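Local coordinates for methyl-accepting chemotaxis protein (PDB 6CEQ) that probably senses oxygen through a heme-binding PAS domain and passes the signal on as a chemoreceptor, at residues N8-D13 with P103-V108; Q19-A24 with A46-K51; L73-M78 with F86-I91. All blocks are in the same frame, centred on the assembly; numbering follows the deposited sequence.

Interaction 1. Residues N8-D13 with P103-V108; sequences NLMMAD and PALQLV. Unlike the reference sequence in segment 103-108: Leu107 (reference Trp). With HEM (protoporphyrin IX containing Fe), chain D.
Met10 and Leu105 face each other as an antiparallel hydrogen-bonded pair, and their side chains lie side by side, pointing the same way, over the heme. Met10 CG is anti to the backbone N (chi1 -178°). CB looks at the vinyl carbon CBB of the heme, and CG packs on it at 3.6 Å. SD then passes over the meso carbon CHC and the methyl CMC. A bend at chi3 (40°) turns CE back, 3.3 Å from heme CHC. CE also touches Leu105 CD1 at 3.8 Å. Leu105 CD1 lies over pyrrole B, 3.5 Å from heme NB. The same methyl is 3.2 Å from water 2, which sits on the iron. Pro103 CG and Ala12 CB meet beside this pair, on the heme CMB methyl and CBB vinyl edge. On the other face the side chains of Leu9 and Gln106 cross obliquely, and Leu9 CD2 packs on Gln106 CB. At the far end Asn8 ND2 donates to Leu107 O (3.0 Å), 29° out of that carbonyl plane. Leu107 stands where the reference sequence has Trp. Water 1 accepts from Asn8 N and Gln106 NE2 and donates to Leu107 O, which thus takes two bonds. Asn8 also packs against helix 23-31. The two strands belong to the antiparallel sheet of a PAS domain, whose inner face covers the heme. The chemistry is divided: the hydrogen bonds lie along the backbone and at the Asn8 end, while methyl, methylene and thioether groups meet the porphyrin. Near the iron-bound water, these two strands therefore present an apolar wall.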
loop_
_atom_site.group_PDB
_atom_site.type_symbol
_atom_site.label_atom_id
_atom_site.label_comp_id
_atom_site.label_asym_id
_atom_site.label_seq_id
_atom_site.Cartn_x
_atom_site.Cartn_y
_atom_site.Cartn_z
ATOM N N ASN A 8 6.748 -4.888 5.330
ATOM C CA ASN A 8 6.448 -3.614 4.672
ATOM C C ASN A 8 4.962 -3.329 4.807
ATOM O O ASN A 8 4.137 -4.078 4.267
ATOM C CB ASN A 8 6.829 -3.641 3.193
ATOM C CG ASN A 8 8.265 -4.027 2.976
ATOM O OD1 ASN A 8 9.171 -3.408 3.531
ATOM N ND2 ASN A 8 8.488 -5.063 2.183
ATOM N N LEU A 9 4.620 -2.253 5.515
ATOM C CA LEU A 9 3.236 -1.971 5.880
ATOM C C LEU A 9 2.852 -0.542 5.522
ATOM O O LEU A 9 3.644 0.393 5.693
ATOM C CB LEU A 9 2.991 -2.167 7.383
ATOM C CG LEU A 9 3.201 -3.534 8.027
ATOM C CD1 LEU A 9 2.877 -3.428 9.507
ATOM C CD2 LEU A 9 2.348 -4.612 7.361
ATOM N N MET A 10 1.611 -0.377 5.071
ATOM C CA MET A 10 1.062 0.931 4.735
ATOM C C MET A 10 -0.403 0.931 5.151
ATOM O O MET A 10 -1.100 -0.048 4.891
ATOM C CB MET A 10 1.222 1.184 3.231
ATOM C CG MET A 10 0.762 2.504 2.713
ATOM S SD MET A 10 1.471 2.707 1.064
ATOM C CE MET A 10 1.337 1.099 0.350
ATOM N N MET A 11 -0.872 2.007 5.795
ATOM C CA MET A 11 -2.251 2.093 6.282
ATOM C C MET A 11 -2.982 3.289 5.674
ATOM O O MET A 11 -2.390 4.353 5.473
ATOM C CB MET A 11 -2.281 2.203 7.816
ATOM C CG MET A 11 -1.655 1.020 8.550
ATOM S SD MET A 11 -0.968 1.481 10.152
ATOM C CE MET A 11 -2.192 2.634 10.761
ATOM N N ALA A 12 -4.280 3.125 5.401
ATOM C CA ALA A 12 -5.113 4.216 4.899
ATOM C C ALA A 12 -6.435 4.252 5.660
ATOM O O ALA A 12 -6.833 3.275 6.294
ATOM C CB ALA A 12 -5.378 4.076 3.392
ATOM N N ASP A 13 -7.126 5.392 5.597
ATOM C CA ASP A 13 -8.454 5.455 6.193
ATOM C C ASP A 13 -9.511 5.018 5.180
ATOM O O ASP A 13 -9.203 4.644 4.044
ATOM C CB ASP A 13 -8.754 6.845 6.769
ATOM C CG ASP A 13 -8.775 7.958 5.717
ATOM O OD1 ASP A 13 -8.860 7.680 4.500
ATOM O OD2 ASP A 13 -8.723 9.141 6.130
ATOM N N PRO A 103 -8.076 0.238 5.443
ATOM C CA PRO A 103 -7.251 -0.917 5.085
ATOM C C PRO A 103 -5.818 -0.783 5.580
ATOM O O PRO A 103 -5.257 0.313 5.660
ATOM C CB PRO A 103 -7.287 -0.899 3.554
ATOM C CG PRO A 103 -7.382 0.575 3.231
ATOM C CD PRO A 103 -8.224 1.185 4.324
ATOM N N ALA A 104 -5.236 -1.927 5.919
ATOM C CA ALA A 104 -3.798 -2.061 6.130
ATOM C C ALA A 104 -3.243 -2.982 5.053
ATOM O O ALA A 104 -3.823 -4.032 4.771
ATOM C CB ALA A 104 -3.483 -2.610 7.521
ATOM N N LEU A 105 -2.134 -2.577 4.450
ATOM C CA LEU A 105 -1.505 -3.296 3.357
ATOM C C LEU A 105 -0.159 -3.827 3.816
ATOM O O LEU A 105 0.639 -3.076 4.391
ATOM C CB LEU A 105 -1.256 -2.386 2.159
ATOM C CG LEU A 105 -2.176 -2.092 0.989
ATOM C CD1 LEU A 105 -1.282 -1.657 -0.143
ATOM C CD2 LEU A 105 -3.027 -3.283 0.571
ATOM N N GLN A 106 0.101 -5.098 3.556
ATOM C CA GLN A 106 1.444 -5.656 3.685
ATOM C C GLN A 106 1.935 -6.050 2.298
ATOM O O GLN A 106 1.214 -6.718 1.551
ATOM C CB GLN A 106 1.478 -6.865 4.618
ATOM C CG GLN A 106 2.885 -7.416 4.809
ATOM C CD GLN A 106 3.027 -8.278 6.048
ATOM O OE1 GLN A 106 2.093 -8.417 6.834
ATOM N NE2 GLN A 106 4.210 -8.864 6.225
ATOM N N LEU A 107 3.155 -5.647 1.957
ATOM C CA LEU A 107 3.742 -5.948 0.658
ATOM C C LEU A 107 4.968 -6.822 0.860
ATOM O O LEU A 107 5.863 -6.465 1.638
ATOM C CB LEU A 107 4.137 -4.669 -0.084
ATOM C CG LEU A 107 3.029 -3.680 -0.460
ATOM C CD1 LEU A 107 3.632 -2.476 -1.141
ATOM C CD2 LEU A 107 1.978 -4.312 -1.370
ATOM N N VAL A 108 5.014 -7.952 0.159
ATOM C CA VAL A 108 6.183 -8.826 0.160
ATOM C C VAL A 108 6.888 -8.657 -1.177
ATOM O O VAL A 108 6.315 -8.948 -2.234
ATOM C CB VAL A 108 5.803 -10.295 0.408
ATOM C CG1 VAL A 108 7.036 -11.193 0.267
ATOM C CG2 VAL A 108 5.164 -10.455 1.784
HETATM C CHA HEM D . -2.547 -2.490 -6.269
HETATM C CHB HEM D . -4.719 -0.770 -2.296
HETATM C CHC HEM D . -0.924 2.264 -1.773
HETATM C CHD HEM D . -0.088 1.692 -6.513
HETATM C C1A HEM D . -3.360 -2.370 -5.164
HETATM C C2A HEM D . -4.283 -3.343 -4.732
HETATM C C3A HEM D . -4.900 -2.870 -3.616
HETATM C C4A HEM D . -4.368 -1.593 -3.348
HETATM C CMA HEM D . -5.961 -3.580 -2.817
HETATM C CAA HEM D . -4.540 -4.675 -5.390
HETATM C CBA HEM D . -5.397 -4.469 -6.640
HETATM C CGA HEM D . -5.517 -5.772 -7.388
HETATM O O1A HEM D . -4.587 -6.607 -7.340
HETATM O O2A HEM D . -6.545 -6.017 -8.055
HETATM C C1B HEM D . -3.804 0.160 -1.782
HETATM C C2B HEM D . -3.929 0.723 -0.484
HETATM C C3B HEM D . -2.879 1.576 -0.310
HETATM C C4B HEM D . -2.090 1.519 -1.563
HETATM C CMB HEM D . -5.020 0.433 0.515
HETATM C CAB HEM D . -2.588 2.392 0.882
HETATM C CBB HEM D . -2.702 1.860 2.096
HETATM C C1C HEM D . -0.355 2.408 -3.034
HETATM C C2C HEM D . 0.721 3.243 -3.373
HETATM C C3C HEM D . 0.961 3.080 -4.730
HETATM C C4C HEM D . 0.016 2.133 -5.215
HETATM C CMC HEM D . 1.476 4.150 -2.435
HETATM C CAC HEM D . 2.002 3.761 -5.520
HETATM C CBC HEM D . 3.215 3.942 -5.009
HETATM C C1D HEM D . -0.646 0.443 -6.795
HETATM C C2D HEM D . -0.393 -0.262 -8.057
HETATM C C3D HEM D . -1.074 -1.420 -7.988
HETATM C C4D HEM D . -1.745 -1.430 -6.682
HETATM C CMD HEM D . 0.460 0.219 -9.203
HETATM C CAD HEM D . -1.135 -2.494 -9.042
HETATM C CBD HEM D . -1.720 -1.914 -10.330
HETATM C CGD HEM D . -3.083 -1.336 -10.049
HETATM O O1D HEM D . -3.276 -0.105 -10.159
HETATM O O2D HEM D . -4.023 -2.087 -9.707
HETATM N NA HEM D . -3.428 -1.305 -4.302
HETATM N NB HEM D . -2.710 0.652 -2.382
HETATM N NC HEM D . -0.764 1.748 -4.159
HETATM N ND HEM D . -1.454 -0.298 -6.022
HETATM FE FE HEM D . -2.075 0.138 -4.319
HETATM O O HOH W 1 6.258 -7.594 4.270
HETATM O O HOH W 2 -0.272 -1.232 -3.142
#

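Interaction 2. Residues Q19-A24 with A46-K51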
loop_
_atom_site.group_PDB
_atom_site.type_symbol
_atom_site.label_atom_id
_atom_site.label_comp_id
_atom_site.label_asym_id
_atom_site.label_seq_id
_atom_site.Cartn_x
_atom_site.Cartn_y
_atom_site.Cartn_z
ATOM N N GLN A 19 -2.417 7.046 5.815
ATOM C CA GLN A 19 -2.206 7.488 7.188
ATOM C C GLN A 19 -0.819 7.190 7.729
ATOM O O GLN A 19 -0.330 7.946 8.570
ATOM C CB GLN A 19 -3.242 6.843 8.119
ATOM C CG GLN A 19 -4.686 7.099 7.700
ATOM C CD GLN A 19 -5.070 8.564 7.821
ATOM O OE1 GLN A 19 -5.517 9.187 6.856
ATOM N NE2 GLN A 19 -4.903 9.120 9.016
ATOM N N TYR A 20 -0.180 6.110 7.282
ATOM C CA TYR A 20 1.074 5.680 7.885
ATOM C C TYR A 20 1.798 4.727 6.945
ATOM O O TYR A 20 1.168 3.872 6.318
ATOM C CB TYR A 20 0.821 4.986 9.235
ATOM C CG TYR A 20 2.081 4.551 9.960
ATOM C CD1 TYR A 20 2.855 5.478 10.638
ATOM C CD2 TYR A 20 2.482 3.218 9.982
ATOM C CE1 TYR A 20 4.008 5.105 11.297
ATOM C CE2 TYR A 20 3.646 2.826 10.651
ATOM C CZ TYR A 20 4.396 3.781 11.308
ATOM O OH TYR A 20 5.545 3.435 11.979
ATOM N N LEU A 21 3.120 4.884 6.862
ATOM C CA LEU A 21 4.021 3.910 6.260
ATOM C C LEU A 21 5.055 3.512 7.297
ATOM O O LEU A 21 5.644 4.384 7.946
ATOM C CB LEU A 21 4.734 4.465 5.029
ATOM C CG LEU A 21 3.990 4.425 3.700
ATOM C CD1 LEU A 21 3.068 5.613 3.575
ATOM C CD2 LEU A 21 5.001 4.414 2.569
ATOM N N ASN A 22 5.293 2.213 7.440
ATOM C CA ASN A 22 6.259 1.764 8.426
ATOM C C ASN A 22 7.679 1.949 7.885
ATOM O O ASN A 22 7.871 2.240 6.698
ATOM C CB ASN A 22 5.945 0.322 8.852
ATOM C CG ASN A 22 6.526 -0.739 7.936
ATOM O OD1 ASN A 22 6.759 -0.520 6.746
ATOM N ND2 ASN A 22 6.722 -1.935 8.496
ATOM N N PRO A 23 8.694 1.888 8.753
ATOM C CA PRO A 23 10.051 2.241 8.293
ATOM C C PRO A 23 10.583 1.327 7.210
ATOM O O PRO A 23 11.264 1.797 6.286
ATOM C CB PRO A 23 10.889 2.151 9.575
ATOM C CG PRO A 23 9.892 2.390 10.686
ATOM C CD PRO A 23 8.634 1.708 10.218
ATOM N N ALA A 24 10.314 0.024 7.308
ATOM C CA ALA A 24 10.812 -0.892 6.291
ATOM C C ALA A 24 10.303 -0.509 4.909
ATOM O O ALA A 24 11.075 -0.473 3.943
ATOM C CB ALA A 24 10.416 -2.324 6.642
ATOM N N ALA A 46 8.541 9.925 1.323
ATOM C CA ALA A 46 8.301 10.622 2.589
ATOM C C ALA A 46 7.107 11.556 2.523
ATOM O O ALA A 46 6.708 12.122 3.553
ATOM C CB ALA A 46 9.555 11.408 2.994
ATOM N N GLU A 47 6.522 11.671 1.329
ATOM C CA GLU A 47 5.462 12.604 0.975
ATOM C C GLU A 47 4.128 11.895 0.732
ATOM O O GLU A 47 3.157 12.545 0.326
ATOM C CB GLU A 47 5.895 13.306 -0.325
ATOM C CG GLU A 47 7.188 14.158 -0.290
ATOM C CD GLU A 47 6.933 15.645 -0.565
ATOM O OE1 GLU A 47 5.983 15.945 -1.352
ATOM O OE2 GLU A 47 7.676 16.524 -0.050
ATOM N N LEU A 48 4.043 10.589 1.019
ATOM C CA LEU A 48 2.860 9.794 0.686
ATOM C C LEU A 48 1.731 9.967 1.692
ATOM O O LEU A 48 0.553 9.916 1.322
ATOM C CB LEU A 48 3.244 8.318 0.602
ATOM C CG LEU A 48 4.132 7.891 -0.556
ATOM C CD1 LEU A 48 4.463 6.409 -0.424
ATOM C CD2 LEU A 48 3.447 8.158 -1.888
ATOM N N VAL A 49 2.074 10.176 2.964
ATOM C CA VAL A 49 1.058 10.321 3.994
ATOM C C VAL A 49 0.211 11.547 3.682
ATOM O O VAL A 49 0.729 12.599 3.288
ATOM C CB VAL A 49 1.717 10.405 5.380
ATOM C CG1 VAL A 49 0.708 10.850 6.431
ATOM C CG2 VAL A 49 2.320 9.052 5.765
ATOM N N GLY A 50 -1.104 11.392 3.785
ATOM C CA GLY A 50 -2.023 12.456 3.456
ATOM C C GLY A 50 -2.487 12.459 2.020
ATOM O O GLY A 50 -3.439 13.177 1.694
ATOM N N LYS A 51 -1.833 11.701 1.150
ATOM C CA LYS A 51 -2.271 11.578 -0.228
ATOM C C LYS A 51 -3.363 10.522 -0.345
ATOM O O LYS A 51 -3.459 9.602 0.469
ATOM C CB LYS A 51 -1.100 11.237 -1.143
ATOM C CG LYS A 51 -0.212 12.452 -1.376
ATOM C CD LYS A 51 0.747 12.286 -2.535
ATOM C CE LYS A 51 1.402 13.623 -2.857
ATOM N NZ LYS A 51 1.870 14.290 -1.608
#
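Leu21 lays its two methyls against the loop that holds Leu48 and Val49. Its CD2 meets Leu48 CD1 at 3.6 Å, and the two side chains cross at about a right angle. Its CD1 sits near Leu48 CB and also touches Val49 CG2 at 4.1 Å, where the two side chains slide past each other in opposite directions. Val49 CG1 is anti to the backbone N (chi1 168°) and rests on the carbonyl of Gln19, 3.8 Å from Gln19 O. The side-chain contacts are apolar and made mostly by branch methyls. Leu21 and Leu48 are buried and both reach Leu29 of helix 23-31. Leu48 also comes close to the heme, while Val49 lies at the surface. Leu48 to Lys51 form a type II beta turn, closed by Lys51 N to Leu48 O. Gly50 takes the positive phi of this turn (91°). Lys51 NZ reaches back to Glu47 O (2.9 Å). Gly50 and Lys51 are backbone-bonded to Ile18. Gln19 and Tyr20 both face Met11 in a classic beta bulge. Asn22 then N-caps helix 23-31. This is the edge strand of a PAS sheet passing into its first helix, with the loop after helix 33-39 packed on the strand.

Interaction 3. Residues L73-M78 with F86-I91; sequences LPFTSM and FNLTCI. With HEM (protoporphyrin IX containing Fe), chain D.
Phe75 to Met78 runs antiparallel to Phe86 to Ile91, at 168° between the short axes. Phe75 pairs with Cys90 and Ser77 with Leu88 as hydrogen-bonded pairs; Thr76 with Thr89 and Met78 with Asn87 are the non-hydrogen-bonded ones. Four backbone bonds hold the strands, and the shortest is Leu88 N to Ser77 O at 2.6 Å. Before the strand, a cis peptide precedes Pro74, whose CA lies 3.2 Å from Cys90 O. Phe75, Ser77, Leu88 and Cys90 turn to one face, the heme side. Leu88 CD2 comes to the edge of the Phe75 ring, in its plane, 3.9 Å from Phe75 CD2. The two side chains meet at a slant. Heme O1A also lies at the ring edge. Phe75 CE2 is 3.8 Å from the propionate carbon CAA, and Phe75 CZ is near the propionate oxygen O2A. Leu88 divides its branches: CD2 goes to the Phe75 ring, while CD1 lies 3.5 Å from heme C2A. These strands form the hairpin 75-81/84-94 of the PAS sheet, and 75-81 is its outermost strand on this side. Ser77 OG, anti to its backbone N (chi1 -166°), lies 2.8 Å from heme O1A. The hairpin therefore meets the heme at pyrrole A and its propionate. Cys90 SG packs on Leu73 CD2 at 4.1 Å. Leu73 and Phe75 both touch Ile66 of helix 60-68. Cys90 also meets Pro103 and Leu105 of the neighbouring strand 100-109. The opposite face carries Thr76, Thr89, Met78 and Asn87. There the methyls of Thr76 and Thr89 approach each other, and Met78 CG rests near Phe86 O.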
loop_
_atom_site.group_PDB
_atom_site.type_symbol
_atom_site.label_atom_id
_atom_site.label_comp_id
_atom_site.label_asym_id
_atom_site.label_seq_id
_atom_site.Cartn_x
_atom_site.Cartn_y
_atom_site.Cartn_z
ATOM N N LEU A 73 -12.784 -8.562 2.858
ATOM C CA LEU A 73 -11.378 -8.626 3.221
ATOM C C LEU A 73 -11.187 -9.803 4.168
ATOM O O LEU A 73 -12.143 -10.237 4.824
ATOM C CB LEU A 73 -10.907 -7.327 3.893
ATOM C CG LEU A 73 -10.959 -6.021 3.094
ATOM C CD1 LEU A 73 -10.480 -4.799 3.888
ATOM C CD2 LEU A 73 -10.085 -6.194 1.863
ATOM N N PRO A 74 -9.984 -10.387 4.237
ATOM C CA PRO A 74 -8.728 -10.022 3.566
ATOM C C PRO A 74 -8.687 -10.267 2.053
ATOM O O PRO A 74 -9.366 -11.152 1.515
ATOM C CB PRO A 74 -7.686 -10.894 4.282
ATOM C CG PRO A 74 -8.446 -12.071 4.756
ATOM C CD PRO A 74 -9.827 -11.571 5.103
ATOM N N PHE A 75 -7.897 -9.440 1.374
ATOM C CA PHE A 75 -7.692 -9.504 -0.067
ATOM C C PHE A 75 -6.217 -9.746 -0.346
ATOM O O PHE A 75 -5.358 -9.126 0.281
ATOM C CB PHE A 75 -8.163 -8.196 -0.740
ATOM C CG PHE A 75 -7.940 -8.156 -2.224
ATOM C CD1 PHE A 75 -8.933 -8.569 -3.098
ATOM C CD2 PHE A 75 -6.739 -7.702 -2.748
ATOM C CE1 PHE A 75 -8.731 -8.531 -4.460
ATOM C CE2 PHE A 75 -6.529 -7.656 -4.118
ATOM C CZ PHE A 75 -7.524 -8.069 -4.972
ATOM N N THR A 76 -5.913 -10.651 -1.284
ATOM C CA THR A 76 -4.530 -10.919 -1.658
ATOM C C THR A 76 -4.376 -10.881 -3.167
ATOM O O THR A 76 -5.294 -11.240 -3.911
ATOM C CB THR A 76 -4.031 -12.277 -1.157
ATOM O OG1 THR A 76 -4.734 -13.329 -1.837
ATOM C CG2 THR A 76 -4.252 -12.406 0.341
ATOM N N SER A 77 -3.194 -10.464 -3.612
ATOM C CA SER A 77 -2.927 -10.374 -5.042
ATOM C C SER A 77 -1.435 -10.176 -5.257
ATOM O O SER A 77 -0.700 -9.795 -4.346
ATOM C CB SER A 77 -3.711 -9.213 -5.666
ATOM O OG SER A 77 -3.729 -9.299 -7.074
ATOM N N MET A 78 -1.000 -10.445 -6.478
ATOM C CA MET A 78 0.333 -10.089 -6.935
ATOM C C MET A 78 0.204 -8.833 -7.780
ATOM O O MET A 78 -0.683 -8.750 -8.634
ATOM C CB MET A 78 0.969 -11.235 -7.720
ATOM C CG MET A 78 2.309 -10.884 -8.305
ATOM S SD MET A 78 2.036 -10.364 -10.005
ATOM C CE MET A 78 3.136 -8.981 -10.087
ATOM N N PHE A 86 5.221 -7.252 -6.134
ATOM C CA PHE A 86 4.928 -7.515 -4.732
ATOM C C PHE A 86 3.822 -8.548 -4.610
ATOM O O PHE A 86 2.911 -8.601 -5.439
ATOM C CB PHE A 86 4.470 -6.258 -3.979
ATOM C CG PHE A 86 5.488 -5.173 -3.941
ATOM C CD1 PHE A 86 6.456 -5.160 -2.954
ATOM C CD2 PHE A 86 5.487 -4.168 -4.894
ATOM C CE1 PHE A 86 7.410 -4.154 -2.915
ATOM C CE2 PHE A 86 6.440 -3.157 -4.857
ATOM C CZ PHE A 86 7.401 -3.155 -3.871
ATOM N N ASN A 87 3.885 -9.344 -3.545
ATOM C CA ASN A 87 2.718 -10.086 -3.096
ATOM C C ASN A 87 1.989 -9.226 -2.074
ATOM O O ASN A 87 2.561 -8.867 -1.040
ATOM C CB ASN A 87 3.090 -11.442 -2.502
ATOM C CG ASN A 87 1.871 -12.326 -2.267
ATOM O OD1 ASN A 87 0.740 -11.957 -2.607
ATOM N ND2 ASN A 87 2.095 -13.501 -1.682
ATOM N N LEU A 88 0.748 -8.866 -2.382
ATOM C CA LEU A 88 -0.008 -7.895 -1.607
ATOM C C LEU A 88 -1.013 -8.579 -0.696
ATOM O O LEU A 88 -1.717 -9.508 -1.111
ATOM C CB LEU A 88 -0.747 -6.927 -2.539
ATOM C CG LEU A 88 -1.738 -5.930 -1.931
ATOM C CD1 LEU A 88 -1.716 -4.649 -2.756
ATOM C CD2 LEU A 88 -3.167 -6.482 -1.873
ATOM N N THR A 89 -1.109 -8.086 0.536
ATOM C CA THR A 89 -2.162 -8.493 1.456
ATOM C C THR A 89 -2.846 -7.248 1.992
ATOM O O THR A 89 -2.172 -6.335 2.467
ATOM C CB THR A 89 -1.605 -9.307 2.621
ATOM O OG1 THR A 89 -0.838 -10.394 2.101
ATOM C CG2 THR A 89 -2.747 -9.851 3.469
ATOM N N CYS A 90 -4.177 -7.213 1.913
ATOM C CA CYS A 90 -4.969 -6.105 2.433
ATOM C C CYS A 90 -5.917 -6.641 3.498
ATOM O O CYS A 90 -6.706 -7.552 3.225
ATOM C CB CYS A 90 -5.755 -5.435 1.304
ATOM S SG CYS A 90 -6.628 -3.943 1.801
ATOM N N ILE A 91 -5.838 -6.084 4.705
ATOM C CA ILE A 91 -6.659 -6.523 5.827
ATOM C C ILE A 91 -7.419 -5.324 6.381
ATOM O O ILE A 91 -7.031 -4.167 6.195
ATOM C CB ILE A 91 -5.825 -7.194 6.940
ATOM C CG1 ILE A 91 -4.790 -6.217 7.501
ATOM C CG2 ILE A 91 -5.136 -8.438 6.413
ATOM C CD1 ILE A 91 -5.167 -5.616 8.846
HETATM C CHA HEM D . -2.547 -2.490 -6.269
HETATM C CHB HEM D . -4.719 -0.770 -2.296
HETATM C CHC HEM D . -0.924 2.264 -1.773
HETATM C CHD HEM D . -0.088 1.692 -6.513
HETATM C C1A HEM D . -3.360 -2.370 -5.164
HETATM C C2A HEM D . -4.283 -3.343 -4.732
HETATM C C3A HEM D . -4.900 -2.870 -3.616
HETATM C C4A HEM D . -4.368 -1.593 -3.348
HETATM C CMA HEM D . -5.961 -3.580 -2.817
HETATM C CAA HEM D . -4.540 -4.675 -5.390
HETATM C CBA HEM D . -5.397 -4.469 -6.640
HETATM C CGA HEM D . -5.517 -5.772 -7.388
HETATM O O1A HEM D . -4.587 -6.607 -7.340
HETATM O O2A HEM D . -6.545 -6.017 -8.055
HETATM C C1B HEM D . -3.804 0.160 -1.782
HETATM C C2B HEM D . -3.929 0.723 -0.484
HETATM C C3B HEM D . -2.879 1.576 -0.310
HETATM C C4B HEM D . -2.090 1.519 -1.563
HETATM C CMB HEM D . -5.020 0.433 0.515
HETATM C CAB HEM D . -2.588 2.392 0.882
HETATM C CBB HEM D . -2.702 1.860 2.096
HETATM C C1C HEM D . -0.355 2.408 -3.034
HETATM C C2C HEM D . 0.721 3.243 -3.373
HETATM C C3C HEM D . 0.961 3.080 -4.730
HETATM C C4C HEM D . 0.016 2.133 -5.215
HETATM C CMC HEM D . 1.476 4.150 -2.435
HETATM C CAC HEM D . 2.002 3.761 -5.520
HETATM C CBC HEM D . 3.215 3.942 -5.009
HETATM C C1D HEM D . -0.646 0.443 -6.795
HETATM C C2D HEM D . -0.393 -0.262 -8.057
HETATM C C3D HEM D . -1.074 -1.420 -7.988
HETATM C C4D HEM D . -1.745 -1.430 -6.682
HETATM C CMD HEM D . 0.460 0.219 -9.203
HETATM C CAD HEM D . -1.135 -2.494 -9.042
HETATM C CBD HEM D . -1.720 -1.914 -10.330
HETATM C CGD HEM D . -3.083 -1.336 -10.049
HETATM O O1D HEM D . -3.276 -0.105 -10.159
HETATM O O2D HEM D . -4.023 -2.087 -9.707
HETATM N NA HEM D . -3.428 -1.305 -4.302
HETATM N NB HEM D . -2.710 0.652 -2.382
HETATM N NC HEM D . -0.764 1.748 -4.159
HETATM N ND HEM D . -1.454 -0.298 -6.022
HETATM FE FE HEM D . -2.075 0.138 -4.319
HETATM O O HOH W 2 -0.272 -1.232 -3.142
#

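Overall arrangement
From the N terminus, strand 8-12 opens the large loop that interaction 1 closes at strand 100-109. Both other contacts nest inside it. Interaction 2 comes first: the end of strand 18-21 meets the loop 46-51 after the first helices. Interaction 3 follows in series and closes the hairpin 75-81/84-94. Interactions 2 and 3 do not cross or touch; their centres are about 18 Å apart, on opposite sides of the chain's centre. Interaction 1 lies between them in the sheet. Strand 8-12 pairs with 18-21, and strand 100-109 pairs with 84-94. Interactions 1 and 3 both line the heme.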